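Long-range contact in FERM, RhoGEF and pleckstrin domain protein 2 (Danio rerio, PDB 6D21), which probably acts as a guanine nucleotide exchange factor that activates RAC1, seen here through its FERM domain, the module linked to membrane localization in the related FARP1: residues A[120-125]-A[161-166]. Sequence-based numbering, arbitrary orientation.
Sequences AALLAS and MELHRR
L163 reaches from helix 157-164 to S125, A121 and L122 on helix 117-132, and its side chain carries most of the contact. Its CB lies 3.7 Å from S125 OG and equally near S125 CB, so the serine meets the root of the leucine. CG sits anti to the carbonyl carbon (chi1 -68°), and beyond it the two methyls part. L163 CD1 lies against the backbone of helix 117-132, 3.7 Å from L122 CA, with L122 CB at 4.0 Å and A121 CB just beyond. L163 CD2 turns to its own segment and lies over the centre of the R166 guanidinium, 3.4 Å above its plane, which leaves the arginine covering the leucine on that side. S125 lets the backbones come close: its CA is 4.8 Å from H164 CA, and its CB stands 3.7 Å from H164 N. The hydroxyl, between the backbone N and the carbonyl carbon (chi1 77°), turns back to its own helix, S125 OG bonding to L122 O at 2.8 Å. It also hydrogen-bonds H167 NE2 just past the second segment, so this buried polar atom has two partners although no hydrogen bond joins the segments themselves. The H164 ring passes S125 O obliquely, with H164 CD2 3.9 Å from that oxygen; its nitrogens bond elsewhere, ND1 to D140 on helix 137-146 and NE2 to G133, just after helix 117-132. I182 of helix 172-183 packs against L122. A121, S125 and the L122 backbone receive L163 from helix 157-164, and with the serine hydroxyl and both histidine nitrogens hydrogen-bonded this is a close helix-helix interface within the all-helical central lobe (F2) of the FERM domain.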
loop_
_atom_site.group_PDB
_atom_site.type_symbol
_atom_site.label_atom_id
_atom_site.label_comp_id
_atom_site.label_asym_id
_atom_site.label_seq_id
_atom_site.Cartn_x
_atom_site.Cartn_y
_atom_site.Cartn_z
ATOM N N ALA A 120 11.184 6.151 12.000
ATOM C CA ALA A 120 10.763 4.765 12.187
ATOM C C ALA A 120 10.470 4.498 13.650
ATOM O O ALA A 120 9.444 3.905 13.994
ATOM C CB ALA A 120 11.830 3.789 11.686
ATOM N N ALA A 121 11.389 4.933 14.505
ATOM C CA ALA A 121 11.252 4.716 15.945
ATOM C C ALA A 121 9.992 5.403 16.496
ATOM O O ALA A 121 9.294 4.862 17.352
ATOM C CB ALA A 121 12.495 5.214 16.668
ATOM N N LEU A 122 9.700 6.591 15.979
ATOM C CA LEU A 122 8.545 7.360 16.418
ATOM C C LEU A 122 7.233 6.685 15.989
ATOM O O LEU A 122 6.317 6.537 16.796
ATOM C CB LEU A 122 8.620 8.774 15.867
ATOM C CG LEU A 122 7.382 9.616 16.149
ATOM C CD1 LEU A 122 7.228 9.834 17.651
ATOM C CD2 LEU A 122 7.460 10.940 15.379
ATOM N N LEU A 123 7.161 6.254 14.733
ATOM C CA LEU A 123 6.025 5.455 14.273
ATOM C C LEU A 123 5.869 4.191 15.129
ATOM O O LEU A 123 4.771 3.861 15.582
ATOM C CB LEU A 123 6.186 5.077 12.788
ATOM C CG LEU A 123 5.993 6.207 11.776
ATOM C CD1 LEU A 123 6.513 5.814 10.401
ATOM C CD2 LEU A 123 4.494 6.594 11.696
ATOM N N ALA A 124 6.966 3.481 15.364
ATOM C CA ALA A 124 6.891 2.254 16.147
ATOM C C ALA A 124 6.406 2.538 17.582
ATOM O O ALA A 124 5.655 1.744 18.163
ATOM C CB ALA A 124 8.255 1.552 16.167
ATOM N N SER A 125 6.825 3.673 18.146
ATOM C CA SER A 125 6.460 4.005 19.526
ATOM C C SER A 125 4.956 4.233 19.653
ATOM O O SER A 125 4.360 3.863 20.654
ATOM C CB SER A 125 7.228 5.229 20.031
ATOM O OG SER A 125 6.707 6.446 19.524
ATOM N N MET A 161 11.406 2.811 22.945
ATOM C CA MET A 161 10.827 2.794 24.290
ATOM C C MET A 161 10.887 4.178 24.917
ATOM O O MET A 161 9.937 4.620 25.559
ATOM C CB MET A 161 11.537 1.763 25.176
ATOM C CG MET A 161 11.168 0.314 24.845
ATOM S SD MET A 161 12.049 -0.910 25.839
ATOM C CE MET A 161 13.739 -0.662 25.291
ATOM N N GLU A 162 12.012 4.853 24.723
ATOM C CA GLU A 162 12.184 6.229 25.155
ATOM C C GLU A 162 11.036 7.099 24.644
ATOM O O GLU A 162 10.395 7.813 25.416
ATOM C CB GLU A 162 13.537 6.768 24.669
ATOM C CG GLU A 162 13.885 8.166 25.130
ATOM C CD GLU A 162 15.261 8.619 24.648
ATOM O OE1 GLU A 162 15.921 7.872 23.887
ATOM O OE2 GLU A 162 15.685 9.729 25.037
ATOM N N LEU A 163 10.763 7.022 23.347
ATOM C CA LEU A 163 9.681 7.801 22.759
ATOM C C LEU A 163 8.300 7.360 23.270
ATOM O O LEU A 163 7.391 8.180 23.405
ATOM C CB LEU A 163 9.731 7.704 21.237
ATOM C CG LEU A 163 10.934 8.379 20.582
ATOM C CD1 LEU A 163 10.944 8.116 19.079
ATOM C CD2 LEU A 163 10.910 9.873 20.872
ATOM N N HIS A 164 8.147 6.070 23.547
ATOM C CA HIS A 164 6.880 5.538 24.047
ATOM C C HIS A 164 6.524 6.123 25.433
ATOM O O HIS A 164 5.363 6.149 25.819
ATOM C CB HIS A 164 6.942 4.011 24.102
ATOM C CG HIS A 164 5.676 3.360 24.569
ATOM N ND1 HIS A 164 5.653 2.098 25.123
ATOM C CD2 HIS A 164 4.392 3.792 24.564
ATOM C CE1 HIS A 164 4.409 1.777 25.434
ATOM N NE2 HIS A 164 3.625 2.790 25.106
ATOM N N ARG A 165 7.522 6.605 26.168
ATOM C CA ARG A 165 7.286 7.245 27.472
ATOM C C ARG A 165 6.465 8.532 27.340
ATOM O O ARG A 165 5.843 8.978 28.303
ATOM C CB ARG A 165 8.616 7.555 28.184
ATOM C CG ARG A 165 9.388 6.316 28.643
ATOM C CD ARG A 165 10.648 6.683 29.418
ATOM N NE ARG A 165 10.631 6.142 30.777
ATOM C CZ ARG A 165 10.578 6.881 31.884
ATOM N NH1 ARG A 165 10.535 8.206 31.803
ATOM N NH2 ARG A 165 10.563 6.295 33.076
ATOM N N ARG A 166 6.476 9.133 26.152
ATOM C CA ARG A 166 5.749 10.373 25.912
ATOM C C ARG A 166 4.248 10.176 25.716
ATOM O O ARG A 166 3.480 11.116 25.869
ATOM C CB ARG A 166 6.298 11.086 24.678
ATOM C CG ARG A 166 7.791 11.341 24.668
ATOM C CD ARG A 166 8.165 11.979 23.339
ATOM N NE ARG A 166 9.563 12.390 23.268
ATOM C CZ ARG A 166 10.115 12.955 22.196
ATOM N NH1 ARG A 166 9.384 13.172 21.108
ATOM N NH2 ARG A 166 11.396 13.299 22.207
#